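Local coordinates for serine-rich Repeat Adhesion Glycoprotein (Srr1) (Streptococcus agalactiae, PDB 4MBO) that binds fibrinogen as a serine-rich repeat surface glycoprotein of the bacterium and so probably mediates adhesion to host surfaces, at residues T171-R176 against Y189-N194; K231-N236 against F253-S258; S258-T263 against D272-S277. All blocks are in the same frame, centred on the assembly; numbering follows the deposited sequence.

Contact 1 comes first along the chain. It pairs strands 169-181 and 186-202 and closes a beta hairpin. Contact 2 follows. It sets strand 254-255 against strand 229-235 and closes a 16-residue loop without helix or strand. Contact 3 starts at Ser258, where contact 2 ends, and closes round the short hairpin of strands 262-264 and 269-272, bringing the turn before it against the loop after it. The three run in series, so none nests in or crosses another. Contacts 1 and 2 belong to one antiparallel sheet, and contact 3 lies by the edge of a second. Trp273 ties them together: its CZ2 meets Ile193 CD1 at 3.7 Å, and its CH2 meets Ile232 CG2 at 3.9 Å.

Contact 1: residues T171-R176 against Y189-N194; sequences TNVRSR and YITQIN
Arg174 and Gln192 lie side by side and point the same way from one face of an antiparallel strand pair. The guanidinium meets the amide oxygen with its NE edge. Arg174 NH2 reaches Gln192 OE1 at 2.9 Å on a lone pair, and Arg174 NE reaches the same OE1 at 3.1 Å, tilted from the carbonyl plane. A bend in the arginine chain (chi3 55°) puts NE on this side. OE1 lies in the guanidinium plane, although the two flat groups are turned 44° apart. Outside partners complete the grip: Asp242 forms a salt bridge with NH2, Asn159 O takes NH1, and Thr241 O takes Gln192 NE2. A calcium ion lies about 6 Å from the Arg174 side chain.

On the other face, Ser175 OG and Tyr189 OH share a hydrogen bond of 2.7 Å. Ser299 OG bonds to this tyrosine hydroxyl and also to Thr191 OG1. Val173 CG2 packs on Thr191 CG2 at 3.9 Å.

Where the paired strand ends, Asn172 and Asn194 meet with amide planes 69° apart. Asn172 ND2 donates to Asn194 OD1 at 2.9 Å, in its own amide plane. Between the strands run the backbone bonds, including Gln192 N to Arg174 O at 2.7 Å. This is the ladder of an antiparallel beta hairpin, here buried in the C-terminal fibrinogen-binding adhesin region.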
ATOM      1  N   THR A 171       6.963  19.810  16.473  1.00 17.46           N
ATOM      2  CA  THR A 171       6.234  19.392  15.296  1.00 17.87           C
ATOM      3  C   THR A 171       6.471  17.917  15.024  1.00 17.06           C
ATOM      4  O   THR A 171       7.443  17.336  15.496  1.00 17.26           O
ATOM      5  CB  THR A 171       6.648  20.196  14.036  1.00 17.44           C
ATOM      6  OG1 THR A 171       8.057  20.053  13.819  1.00 18.26           O
ATOM      7  CG2 THR A 171       6.354  21.674  14.161  1.00 18.99           C
ATOM      8  N   ASN A 172       5.560  17.291  14.291  1.00 15.32           N
ATOM      9  CA  ASN A 172       5.766  15.924  13.821  1.00 16.14           C
ATOM     10  C   ASN A 172       4.879  15.658  12.611  1.00 15.59           C
ATOM     11  O   ASN A 172       3.781  16.154  12.536  1.00 15.28           O
ATOM     12  CB  ASN A 172       5.607  14.845  14.904  1.00 15.97           C
ATOM     13  CG  ASN A 172       4.184  14.674  15.405  1.00 17.13           C
ATOM     14  OD1 ASN A 172       3.498  13.760  14.967  1.00 16.93           O
ATOM     15  ND2 ASN A 172       3.753  15.532  16.332  1.00 17.58           N
ATOM     16  N   VAL A 173       5.386  14.869  11.658  1.00 14.54           N
ATOM     17  CA  VAL A 173       4.716  14.643  10.383  1.00 14.34           C
ATOM     18  C   VAL A 173       5.193  13.348   9.741  1.00 14.54           C
ATOM     19  O   VAL A 173       6.322  12.869  10.002  1.00 15.39           O
ATOM     20  CB  VAL A 173       5.000  15.862   9.432  1.00 14.19           C
ATOM     21  CG1 VAL A 173       6.464  15.839   8.963  1.00 14.50           C
ATOM     22  CG2 VAL A 173       4.056  15.920   8.232  1.00 14.33           C
ATOM     23  N   ARG A 174       4.355  12.794   8.880  1.00 13.56           N
ATOM     24  CA  ARG A 174       4.712  11.604   8.087  1.00 14.47           C
ATOM     25  C   ARG A 174       3.898  11.595   6.813  1.00 14.81           C
ATOM     26  O   ARG A 174       2.784  12.096   6.802  1.00 16.66           O
ATOM     27  CB  ARG A 174       4.508  10.312   8.893  1.00 14.55           C
ATOM     28  CG  ARG A 174       4.928   9.059   8.158  1.00 15.97           C
ATOM     29  CD  ARG A 174       4.912   7.828   9.061  1.00 16.68           C
ATOM     30  NE  ARG A 174       3.603   7.650   9.692  1.00 19.18           N
ATOM     31  CZ  ARG A 174       3.316   6.681  10.563  1.00 20.60           C
ATOM     32  NH1 ARG A 174       4.236   5.772  10.874  1.00 21.68           N
ATOM     33  NH2 ARG A 174       2.109   6.624  11.122  1.00 20.52           N
ATOM     34  N   SER A 175       4.439  11.067   5.719  1.00 14.46           N
ATOM     35  CA  SER A 175       3.679  10.966   4.489  1.00 13.99           C
ATOM     36  C   SER A 175       3.981   9.664   3.794  1.00 14.66           C
ATOM     37  O   SER A 175       4.945   9.027   4.137  1.00 14.96           O
ATOM     38  CB  SER A 175       3.966  12.137   3.587  1.00 14.63           C
ATOM     39  OG  SER A 175       5.337  12.101   3.173  1.00 15.37           O
ATOM     40  N   ARG A 176       3.138   9.280   2.852  1.00 14.16           N
ATOM     41  CA  ARG A 176       3.299   8.009   2.138  1.00 14.25           C
ATOM     42  C   ARG A 176       2.520   7.986   0.841  1.00 15.28           C
ATOM     43  O   ARG A 176       1.399   8.451   0.776  1.00 14.48           O
ATOM     44  CB  ARG A 176       2.788   6.898   3.073  1.00 14.95           C
ATOM     45  CG  ARG A 176       3.095   5.489   2.654  1.00 15.54           C
ATOM     46  CD  ARG A 176       2.680   4.507   3.758  1.00 15.10           C
ATOM     47  NE  ARG A 176       3.270   3.234   3.423  1.00 15.65           N
ATOM     48  CZ  ARG A 176       2.648   2.227   2.849  1.00 16.13           C
ATOM     49  NH1 ARG A 176       3.362   1.174   2.507  1.00 17.33           N
ATOM     50  NH2 ARG A 176       1.346   2.259   2.582  1.00 15.64           N
ATOM     51  N   TYR A 189      -1.146  10.268  -2.396  1.00 14.77           N
ATOM     52  CA  TYR A 189      -0.107  10.653  -1.472  1.00 14.60           C
ATOM     53  C   TYR A 189      -0.789  11.224  -0.252  1.00 13.62           C
ATOM     54  O   TYR A 189      -1.450  12.281  -0.319  1.00 14.52           O
ATOM     55  CB  TYR A 189       0.805  11.714  -2.160  1.00 14.79           C
ATOM     56  CG  TYR A 189       1.875  12.296  -1.257  1.00 14.37           C
ATOM     57  CD1 TYR A 189       2.953  11.534  -0.843  1.00 15.38           C
ATOM     58  CD2 TYR A 189       1.825  13.618  -0.839  1.00 14.01           C
ATOM     59  CE1 TYR A 189       3.954  12.054  -0.038  1.00 15.64           C
ATOM     60  CE2 TYR A 189       2.818  14.144  -0.041  1.00 14.83           C
ATOM     61  CZ  TYR A 189       3.885  13.373   0.356  1.00 14.70           C
ATOM     62  OH  TYR A 189       4.886  13.880   1.184  1.00 15.38           O
ATOM     63  N   ILE A 190      -0.583  10.579   0.867  1.00 13.52           N
ATOM     64  CA  ILE A 190      -1.235  10.970   2.104  1.00 13.27           C
ATOM     65  C   ILE A 190      -0.242  11.486   3.131  1.00 13.29           C
ATOM     66  O   ILE A 190       0.847  10.922   3.310  1.00 13.90           O
ATOM     67  CB  ILE A 190      -2.047   9.808   2.683  1.00 14.59           C
ATOM     68  CG1 ILE A 190      -3.106   9.389   1.681  1.00 15.53           C
ATOM     69  CG2 ILE A 190      -2.708  10.237   4.000  1.00 14.82           C
ATOM     70  CD1 ILE A 190      -4.087   8.358   2.191  1.00 17.19           C
ATOM     71  N   THR A 191      -0.621  12.592   3.782  1.00 12.74           N
ATOM     72  CA  THR A 191       0.163  13.219   4.793  1.00 13.11           C
ATOM     73  C   THR A 191      -0.557  13.190   6.127  1.00 13.23           C
ATOM     74  O   THR A 191      -1.740  13.585   6.204  1.00 14.17           O
ATOM     75  CB  THR A 191       0.452  14.698   4.424  1.00 13.37           C
ATOM     76  OG1 THR A 191       1.192  14.738   3.182  1.00 14.47           O
ATOM     77  CG2 THR A 191       1.315  15.343   5.478  1.00 14.80           C
ATOM     78  N   GLN A 192       0.134  12.713   7.161  1.00 13.26           N
ATOM     79  CA  GLN A 192      -0.393  12.757   8.526  1.00 13.73           C
ATOM     80  C   GLN A 192       0.281  13.910   9.258  1.00 13.34           C
ATOM     81  O   GLN A 192       1.510  13.993   9.319  1.00 13.84           O
ATOM     82  CB  GLN A 192      -0.139  11.485   9.281  1.00 14.66           C
ATOM     83  CG  GLN A 192      -0.840  10.282   8.683  1.00 15.17           C
ATOM     84  CD  GLN A 192      -0.405   8.991   9.350  1.00 15.95           C
ATOM     85  OE1 GLN A 192       0.737   8.881   9.849  1.00 17.38           O
ATOM     86  NE2 GLN A 192      -1.282   7.991   9.330  1.00 16.96           N
ATOM     87  N   ILE A 193      -0.541  14.811   9.788  1.00 13.85           N
ATOM     88  CA  ILE A 193      -0.081  15.950  10.565  1.00 14.11           C
ATOM     89  C   ILE A 193      -0.355  15.589  12.030  1.00 14.44           C
ATOM     90  O   ILE A 193      -1.476  15.294  12.414  1.00 14.36           O
ATOM     91  CB  ILE A 193      -0.813  17.237  10.147  1.00 16.25           C
ATOM     92  CG1 ILE A 193      -0.386  17.650   8.725  1.00 17.90           C
ATOM     93  CG2 ILE A 193      -0.595  18.380  11.121  1.00 16.64           C
ATOM     94  CD1 ILE A 193      -1.279  17.123   7.662  1.00 19.75           C
ATOM     95  N   ASN A 194       0.694  15.585  12.849  1.00 15.11           N
ATOM     96  CA  ASN A 194       0.617  15.139  14.233  1.00 15.87           C
ATOM     97  C   ASN A 194       0.248  13.656  14.369  1.00 16.32           C
ATOM     98  O   ASN A 194      -0.605  13.294  15.179  1.00 17.33           O
ATOM     99  CB  ASN A 194      -0.327  16.002  15.087  1.00 16.42           C
ATOM    100  CG  ASN A 194      -0.101  15.805  16.600  1.00 17.84           C
ATOM    101  OD1 ASN A 194       0.931  15.282  17.043  1.00 17.43           O
ATOM    102  ND2 ASN A 194      -1.082  16.212  17.391  1.00 19.13           N
TER

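Contact 2: residues K231-N236 against F253-S258; sequences KILKTN and FEDVTS
Ile232 and Thr257 meet through a nearly straight bond, in which Ile232 N donates to Thr257 OG1 at 2.9 Å (179°). A side-chain oxygen thus takes the place of a backbone carbonyl where the strand pairing gives out. Thr257 OG1 in turn donates a hydrogen bond to Asp255 OD1 at 2.7 Å. The same OD1 accepts from Thr257 N, which makes an Asx turn.

The close packing is on the apolar side chains. Ile232 CG2 and Val256 CG2 touch at 3.7 Å, their side chains crossing at about a right angle. Leu233 spreads its two methyls: CD2 sits on Asp255 CA at 3.7 Å, while CD1 approaches Phe253 CD1 at 3.9 Å. Thr235 also covers that ring. Its CG2 meets Phe253 CE1 at 3.6 Å, and its OG1 stands over one face toward the rim. This hydroxyl is bonded to Glu252 O and to Asn239.

The charged side chains make the looser, solvent-facing part, one pair on each face: Lys231 by Asp255, Lys234 by Glu254. Glu254 and Asp255 are exposed. Lys231 lays its CD by Asp255 OD2 at 3.6 Å, but the ammonium is not in contact with the carboxylate. Lys234 NZ and Glu254 OE1 share a water. Lys234 has two conformers, so this bridge is tentative.

Backbone bonds pair Lys234 with Glu254 in both directions. Strand 254-255 therefore borders strand 229-235, whose Lys231, Leu233 and Thr235 bond to strand 283-290. Phe253 reaches Val285 of that strand and sets its ring edge-to-face with Tyr248.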
ATOM      1  N   LYS A 231      -8.142  16.582  -0.053  1.00 16.29           N
ATOM      2  CA  LYS A 231      -9.148  16.377   0.989  1.00 16.65           C
ATOM      3  C   LYS A 231      -8.394  16.418   2.304  1.00 17.02           C
ATOM      4  O   LYS A 231      -7.302  15.862   2.429  1.00 15.64           O
ATOM      5  CB  LYS A 231      -9.878  15.019   0.832  1.00 19.27           C
ATOM      6  CG  LYS A 231     -10.938  14.743   1.897  1.00 21.44           C
ATOM      7  CD  LYS A 231     -11.873  13.552   1.575  1.00 25.56           C
ATOM      8  CE  LYS A 231     -11.131  12.230   1.507  1.00 29.64           C
ATOM      9  NZ  LYS A 231     -12.062  11.058   1.307  1.00 34.05           N
ATOM     10  N   ILE A 232      -8.973  17.108   3.295  1.00 15.27           N
ATOM     11  CA  ILE A 232      -8.382  17.240   4.629  1.00 15.63           C
ATOM     12  C   ILE A 232      -9.364  16.711   5.673  1.00 15.61           C
ATOM     13  O   ILE A 232     -10.527  17.135   5.735  1.00 16.49           O
ATOM     14  CB  ILE A 232      -8.002  18.706   4.950  1.00 15.04           C
ATOM     15  CG1 ILE A 232      -7.221  19.300   3.792  1.00 16.59           C
ATOM     16  CG2 ILE A 232      -7.280  18.796   6.284  1.00 15.72           C
ATOM     17  CD1 ILE A 232      -6.844  20.749   3.964  1.00 17.83           C
ATOM     18  N   LEU A 233      -8.885  15.770   6.472  1.00 15.53           N
ATOM     19  CA  LEU A 233      -9.660  15.151   7.525  1.00 15.93           C
ATOM     20  C   LEU A 233      -9.045  15.402   8.883  1.00 16.37           C
ATOM     21  O   LEU A 233      -7.839  15.576   9.002  1.00 17.00           O
ATOM     22  CB  LEU A 233      -9.755  13.619   7.305  1.00 16.33           C
ATOM     23  CG  LEU A 233     -10.215  13.176   5.942  1.00 17.52           C
ATOM     24  CD1 LEU A 233     -10.123  11.668   5.829  1.00 19.42           C
ATOM     25  CD2 LEU A 233     -11.620  13.643   5.638  1.00 19.31           C
ATOM     26  N   LYS A 234      -9.896  15.475   9.913  0.50 16.73           N
ATOM     27  CA  LYS A 234      -9.443  15.671  11.300  0.50 16.63           C
ATOM     28  C   LYS A 234      -9.845  14.449  12.132  0.50 17.18           C
ATOM     29  O   LYS A 234     -10.987  13.956  12.034  0.50 17.62           O
ATOM     30  CB  LYS A 234     -10.050  16.946  11.914  0.50 17.76           C
ATOM     31  CG  LYS A 234      -9.637  17.219  13.353  0.50 18.89           C
ATOM     32  CD  LYS A 234     -10.270  18.508  13.859  0.50 20.54           C
ATOM     33  CE  LYS A 234     -10.129  18.669  15.359  0.50 22.73           C
ATOM     34  NZ  LYS A 234     -10.905  17.639  16.090  0.50 23.98           N
ATOM     35  N   THR A 235      -8.914  13.980  12.964  1.00 17.30           N
ATOM     36  CA  THR A 235      -9.145  12.816  13.835  1.00 18.86           C
ATOM     37  C   THR A 235      -8.149  12.814  15.017  1.00 19.87           C
ATOM     38  O   THR A 235      -7.145  13.528  15.000  1.00 22.50           O
ATOM     39  CB  THR A 235      -8.984  11.480  13.036  1.00 19.61           C
ATOM     40  OG1 THR A 235      -9.550  10.390  13.768  1.00 22.66           O
ATOM     41  CG2 THR A 235      -7.536  11.227  12.720  1.00 20.63           C
ATOM     42  N   ASN A 236      -8.417  11.976  16.017  1.00 18.91           N
ATOM     43  CA  ASN A 236      -7.493  11.756  17.108  1.00 20.37           C
ATOM     44  C   ASN A 236      -6.425  10.794  16.580  1.00 19.42           C
ATOM     45  O   ASN A 236      -6.748   9.852  15.843  1.00 19.92           O
ATOM     46  CB  ASN A 236      -8.235  11.134  18.265  1.00 22.90           C
ATOM     47  CG  ASN A 236      -7.364  10.966  19.501  1.00 26.53           C
ATOM     48  OD1 ASN A 236      -6.471  10.147  19.535  1.00 28.29           O
ATOM     49  ND2 ASN A 236      -7.693  11.697  20.554  1.00 31.00           N
ATOM     50  N   PHE A 253     -13.389  10.097  11.503  1.00 21.92           N
ATOM     51  CA  PHE A 253     -12.817  11.172  10.668  1.00 21.03           C
ATOM     52  C   PHE A 253     -13.854  12.225  10.330  1.00 21.23           C
ATOM     53  O   PHE A 253     -15.006  11.896  10.048  1.00 23.39           O
ATOM     54  CB  PHE A 253     -12.254  10.615   9.356  1.00 20.75           C
ATOM     55  CG  PHE A 253     -11.016   9.784   9.531  1.00 21.77           C
ATOM     56  CD1 PHE A 253      -9.773  10.373   9.516  1.00 20.60           C
ATOM     57  CD2 PHE A 253     -11.099   8.416   9.703  1.00 25.29           C
ATOM     58  CE1 PHE A 253      -8.625   9.633   9.670  1.00 21.88           C
ATOM     59  CE2 PHE A 253      -9.945   7.653   9.853  1.00 24.95           C
ATOM     60  CZ  PHE A 253      -8.716   8.257   9.852  1.00 22.93           C
ATOM     61  N   GLU A 254     -13.463  13.489  10.442  1.00 19.99           N
ATOM     62  CA  GLU A 254     -14.326  14.596  10.081  1.00 20.03           C
ATOM     63  C   GLU A 254     -13.686  15.296   8.918  1.00 18.73           C
ATOM     64  O   GLU A 254     -12.498  15.616   8.977  1.00 18.57           O
ATOM     65  CB  GLU A 254     -14.405  15.592  11.246  1.00 21.33           C
ATOM     66  CG  GLU A 254     -15.317  16.739  10.957  1.00 22.49           C
ATOM     67  CD  GLU A 254     -15.396  17.755  12.078  1.00 25.34           C
ATOM     68  OE1 GLU A 254     -14.531  17.779  13.016  1.00 25.20           O
ATOM     69  OE2 GLU A 254     -16.325  18.574  11.986  1.00 24.02           O
ATOM     70  N   ASP A 255     -14.469  15.609   7.903  1.00 18.29           N
ATOM     71  CA  ASP A 255     -13.933  16.330   6.740  1.00 18.38           C
ATOM     72  C   ASP A 255     -13.912  17.845   7.015  1.00 18.66           C
ATOM     73  O   ASP A 255     -14.964  18.472   7.197  1.00 20.25           O
ATOM     74  CB  ASP A 255     -14.767  16.016   5.513  1.00 19.30           C
ATOM     75  CG  ASP A 255     -14.135  16.484   4.228  1.00 20.46           C
ATOM     76  OD1 ASP A 255     -13.653  17.631   4.166  1.00 19.92           O
ATOM     77  OD2 ASP A 255     -14.182  15.680   3.261  1.00 22.25           O
ATOM     78  N   VAL A 256     -12.717  18.390   7.096  1.00 17.06           N
ATOM     79  CA  VAL A 256     -12.502  19.840   7.351  1.00 16.36           C
ATOM     80  C   VAL A 256     -11.880  20.551   6.142  1.00 17.07           C
ATOM     81  O   VAL A 256     -11.373  21.666   6.244  1.00 18.27           O
ATOM     82  CB  VAL A 256     -11.644  20.047   8.617  1.00 15.98           C
ATOM     83  CG1 VAL A 256     -12.322  19.466   9.845  1.00 16.70           C
ATOM     84  CG2 VAL A 256     -10.266  19.412   8.446  1.00 15.10           C
ATOM     85  N   THR A 257     -11.978  19.946   4.965  1.00 16.79           N
ATOM     86  CA  THR A 257     -11.449  20.548   3.762  1.00 17.44           C
ATOM     87  C   THR A 257     -11.889  22.007   3.579  1.00 18.40           C
ATOM     88  O   THR A 257     -11.056  22.889   3.256  1.00 19.36           O
ATOM     89  CB  THR A 257     -11.867  19.729   2.535  1.00 17.97           C
ATOM     90  OG1 THR A 257     -11.531  18.367   2.751  1.00 17.49           O
ATOM     91  CG2 THR A 257     -11.196  20.247   1.238  1.00 19.12           C
ATOM     92  N   SER A 258     -13.160  22.293   3.863  1.00 19.37           N
ATOM     93  CA  SER A 258     -13.665  23.650   3.631  1.00 21.80           C
ATOM     94  C   SER A 258     -13.126  24.700   4.600  1.00 23.30           C
ATOM     95  O   SER A 258     -13.232  25.905   4.341  1.00 26.45           O
ATOM     96  CB  SER A 258     -15.189  23.692   3.638  1.00 23.18           C
ATOM     97  OG  SER A 258     -15.699  23.428   4.945  1.00 23.19           O
TER
HETATM   98  O   HOH W   1     -13.446  16.211  14.762  1.00 30.73           O

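Contact 3: residues S258-T263 against D272-S277; sequences SQYSYT and DWKTNS
Tyr260 and Trp273 form a T-shaped pair beside the short hairpin of strands 262-264 and 269-272. The edge of the indole, at CE3 and CZ3, comes over one face of the phenol ring. The six-membered ring centroids are 5.1 Å apart and the planes stand at 63°. Gln259 CG covers the opposite face of Tyr260, offset toward the rim. Tyr284 joins the cluster, stacked on Trp273 and edge-to-face with Tyr260. The indole is also held by a bond from NE1 to Thr211.

Backbone oxygens approach the Tyr260 ring as well. Asp272 O lies at its edge, 3.6 Å from CD1, and Trp273 O is 3.5 Å from CE1.

Polar links between the two segments run through water rather than directly. One water donates to Ser261 O and Asp272 O, both at 2.8 Å. Its bond to Lys274 NZ is less certain, because the end of that chain is modelled too close to Gln259. Another bonds to Tyr260 OH and donates to Trp273 O at 2.8 Å, so the phenol is held to the loop at its tip as well as over its ring.

An Asx turn shapes the loop that carries the indole. Asp272 OD1 also bonds to Asn208. Lys274 N donates to Asp272 OD1 at 2.8 Å, from above the carboxylate plane and 51° out of it.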
ATOM      1  N   SER A 258     -13.160  22.293   3.863  1.00 19.37           N
ATOM      2  CA  SER A 258     -13.665  23.650   3.631  1.00 21.80           C
ATOM      3  C   SER A 258     -13.126  24.700   4.600  1.00 23.30           C
ATOM      4  O   SER A 258     -13.232  25.905   4.341  1.00 26.45           O
ATOM      5  CB  SER A 258     -15.189  23.692   3.638  1.00 23.18           C
ATOM      6  OG  SER A 258     -15.699  23.428   4.945  1.00 23.19           O
ATOM      7  N   GLN A 259     -12.593  24.248   5.719  1.00 21.79           N
ATOM      8  CA  GLN A 259     -12.060  25.132   6.716  1.00 23.51           C
ATOM      9  C   GLN A 259     -10.639  25.616   6.428  1.00 23.19           C
ATOM     10  O   GLN A 259     -10.278  26.759   6.784  1.00 24.25           O
ATOM     11  CB  GLN A 259     -12.085  24.406   8.056  1.00 25.56           C
ATOM     12  CG  GLN A 259     -11.566  25.208   9.225  1.00 29.68           C
ATOM     13  CD  GLN A 259     -11.603  24.415  10.519  1.00 35.82           C
ATOM     14  OE1 GLN A 259     -11.985  23.242  10.539  1.00 41.52           O
ATOM     15  NE2 GLN A 259     -11.203  25.052  11.605  1.00 42.86           N
ATOM     16  N   TYR A 260      -9.859  24.778   5.768  1.00 20.52           N
ATOM     17  CA  TYR A 260      -8.440  25.061   5.552  1.00 21.13           C
ATOM     18  C   TYR A 260      -8.110  25.177   4.094  1.00 23.53           C
ATOM     19  O   TYR A 260      -7.646  24.219   3.473  1.00 26.24           O
ATOM     20  CB  TYR A 260      -7.585  23.978   6.203  1.00 20.73           C
ATOM     21  CG  TYR A 260      -7.798  23.897   7.677  1.00 20.93           C
ATOM     22  CD1 TYR A 260      -7.197  24.817   8.515  1.00 20.77           C
ATOM     23  CD2 TYR A 260      -8.590  22.912   8.242  1.00 21.34           C
ATOM     24  CE1 TYR A 260      -7.412  24.785   9.871  1.00 22.74           C
ATOM     25  CE2 TYR A 260      -8.795  22.864   9.589  1.00 24.00           C
ATOM     26  CZ  TYR A 260      -8.189  23.775  10.400  1.00 25.88           C
ATOM     27  OH  TYR A 260      -8.429  23.744  11.739  1.00 31.15           O
ATOM     28  N   SER A 261      -8.348  26.354   3.563  1.00 22.93           N
ATOM     29  CA  SER A 261      -8.016  26.629   2.187  1.00 24.03           C
ATOM     30  C   SER A 261      -6.500  26.503   1.969  1.00 20.94           C
ATOM     31  O   SER A 261      -5.697  26.590   2.911  1.00 21.65           O
ATOM     32  CB  SER A 261      -8.503  28.010   1.792  1.00 25.67           C
ATOM     33  OG  SER A 261      -7.884  29.055   2.535  1.00 31.04           O
ATOM     34  N   TYR A 262      -6.124  26.311   0.722  1.00 18.82           N
ATOM     35  CA  TYR A 262      -4.734  26.149   0.411  1.00 18.15           C
ATOM     36  C   TYR A 262      -4.389  26.877  -0.858  1.00 17.50           C
ATOM     37  O   TYR A 262      -5.267  27.187  -1.680  1.00 18.86           O
ATOM     38  CB  TYR A 262      -4.393  24.662   0.296  1.00 18.77           C
ATOM     39  CG  TYR A 262      -5.079  23.927  -0.857  1.00 19.77           C
ATOM     40  CD1 TYR A 262      -4.533  23.917  -2.137  1.00 19.80           C
ATOM     41  CD2 TYR A 262      -6.295  23.247  -0.669  1.00 22.17           C
ATOM     42  CE1 TYR A 262      -5.179  23.283  -3.211  1.00 22.26           C
ATOM     43  CE2 TYR A 262      -6.938  22.599  -1.729  1.00 22.45           C
ATOM     44  CZ  TYR A 262      -6.383  22.620  -2.995  1.00 22.47           C
ATOM     45  OH  TYR A 262      -6.949  21.989  -4.078  1.00 24.99           O
ATOM     46  N   THR A 263      -3.105  27.181  -1.009  1.00 16.05           N
ATOM     47  CA  THR A 263      -2.594  27.750  -2.251  1.00 15.53           C
ATOM     48  C   THR A 263      -1.881  26.630  -3.003  1.00 15.09           C
ATOM     49  O   THR A 263      -1.412  25.643  -2.405  1.00 15.31           O
ATOM     50  CB  THR A 263      -1.633  28.933  -2.035  1.00 16.93           C
ATOM     51  OG1 THR A 263      -0.539  28.529  -1.243  1.00 17.48           O
ATOM     52  CG2 THR A 263      -2.335  30.058  -1.358  1.00 17.93           C
ATOM     53  N   ASP A 272      -2.340  26.682   5.494  1.00 15.46           N
ATOM     54  CA  ASP A 272      -2.193  27.449   6.744  1.00 16.06           C
ATOM     55  C   ASP A 272      -3.143  26.810   7.771  1.00 16.12           C
ATOM     56  O   ASP A 272      -4.357  26.755   7.540  1.00 16.65           O
ATOM     57  CB  ASP A 272      -2.644  28.884   6.471  1.00 18.23           C
ATOM     58  CG  ASP A 272      -2.510  29.822   7.652  1.00 19.94           C
ATOM     59  OD1 ASP A 272      -2.202  29.418   8.799  1.00 19.92           O
ATOM     60  OD2 ASP A 272      -2.784  31.048   7.399  1.00 22.74           O
ATOM     61  N   TRP A 273      -2.593  26.299   8.868  1.00 15.33           N
ATOM     62  CA  TRP A 273      -3.425  25.694   9.919  1.00 15.22           C
ATOM     63  C   TRP A 273      -4.130  26.727  10.801  1.00 17.54           C
ATOM     64  O   TRP A 273      -4.907  26.362  11.680  1.00 17.83           O
ATOM     65  CB  TRP A 273      -2.654  24.671  10.722  1.00 15.27           C
ATOM     66  CG  TRP A 273      -2.205  23.514   9.883  1.00 14.43           C
ATOM     67  CD1 TRP A 273      -0.916  23.182   9.594  1.00 15.00           C
ATOM     68  CD2 TRP A 273      -3.033  22.520   9.245  1.00 14.06           C
ATOM     69  NE1 TRP A 273      -0.885  22.043   8.828  1.00 14.96           N
ATOM     70  CE2 TRP A 273      -2.177  21.656   8.549  1.00 13.87           C
ATOM     71  CE3 TRP A 273      -4.413  22.320   9.145  1.00 15.07           C
ATOM     72  CZ2 TRP A 273      -2.648  20.574   7.795  1.00 14.28           C
ATOM     73  CZ3 TRP A 273      -4.884  21.244   8.372  1.00 14.53           C
ATOM     74  CH2 TRP A 273      -4.001  20.392   7.728  1.00 14.38           C
ATOM     75  N   LYS A 274      -3.823  27.992  10.569  1.00 17.85           N
ATOM     76  CA  LYS A 274      -4.550  29.116  11.216  1.00 20.46           C
ATOM     77  C   LYS A 274      -4.371  29.189  12.717  1.00 22.04           C
ATOM     78  O   LYS A 274      -5.225  29.772  13.435  1.00 23.17           O
ATOM     79  CB  LYS A 274      -6.035  29.067  10.902  1.00 22.60           C
ATOM     80  CG  LYS A 274      -6.390  28.949   9.442  1.00 25.88           C
ATOM     81  CD  LYS A 274      -7.894  29.027   9.286  1.00 30.85           C
ATOM     82  CE  LYS A 274      -8.363  28.582   7.921  1.00 35.96           C
ATOM     83  NZ  LYS A 274      -7.763  29.317   6.771  1.00 40.75           N
ATOM     84  N   THR A 275      -3.258  28.647  13.188  1.00 19.53           N
ATOM     85  CA  THR A 275      -2.901  28.640  14.608  1.00 20.08           C
ATOM     86  C   THR A 275      -1.453  28.334  14.771  1.00 19.95           C
ATOM     87  O   THR A 275      -0.831  27.781  13.862  1.00 18.95           O
ATOM     88  CB  THR A 275      -3.721  27.591  15.411  1.00 22.40           C
ATOM     89  OG1 THR A 275      -3.378  27.671  16.815  1.00 25.36           O
ATOM     90  CG2 THR A 275      -3.473  26.185  14.881  1.00 22.66           C
ATOM     91  N   ASN A 276      -0.874  28.757  15.906  1.00 20.83           N
ATOM     92  CA  ASN A 276       0.478  28.366  16.225  1.00 22.06           C
ATOM     93  C   ASN A 276       0.529  27.135  17.177  1.00 21.42           C
ATOM     94  O   ASN A 276       1.604  26.702  17.569  1.00 21.41           O
ATOM     95  CB  ASN A 276       1.235  29.538  16.859  1.00 23.67           C
ATOM     96  CG  ASN A 276       0.725  29.855  18.239  1.00 27.77           C
ATOM     97  OD1 ASN A 276      -0.480  29.895  18.459  1.00 27.38           O
ATOM     98  ND2 ASN A 276       1.631  30.017  19.188  1.00 31.03           N
ATOM     99  N   SER A 277      -0.637  26.571  17.480  0.60 21.77           N
ATOM    100  CA  SER A 277      -0.732  25.446  18.395  0.60 23.60           C
ATOM    101  C   SER A 277      -1.800  24.460  17.963  0.60 22.94           C
ATOM    102  O   SER A 277      -2.925  24.850  17.638  0.60 22.97           O
ATOM    103  CB  SER A 277      -1.065  25.963  19.798  0.60 26.47           C
ATOM    104  OG  SER A 277      -1.111  24.914  20.755  0.60 30.06           O
TER
HETATM  105  O   HOH W   2      -9.533  29.090   5.078  1.00 44.12           O
HETATM  106  O   HOH W   3      -6.201  24.394  13.139  0.60 30.18           O
HETATM  107  O   HOH W   4      -2.835  28.239   2.858  1.00 20.82           O
HETATM  108  O   HOH W   5      -6.002  27.664   5.507  1.00 22.94           O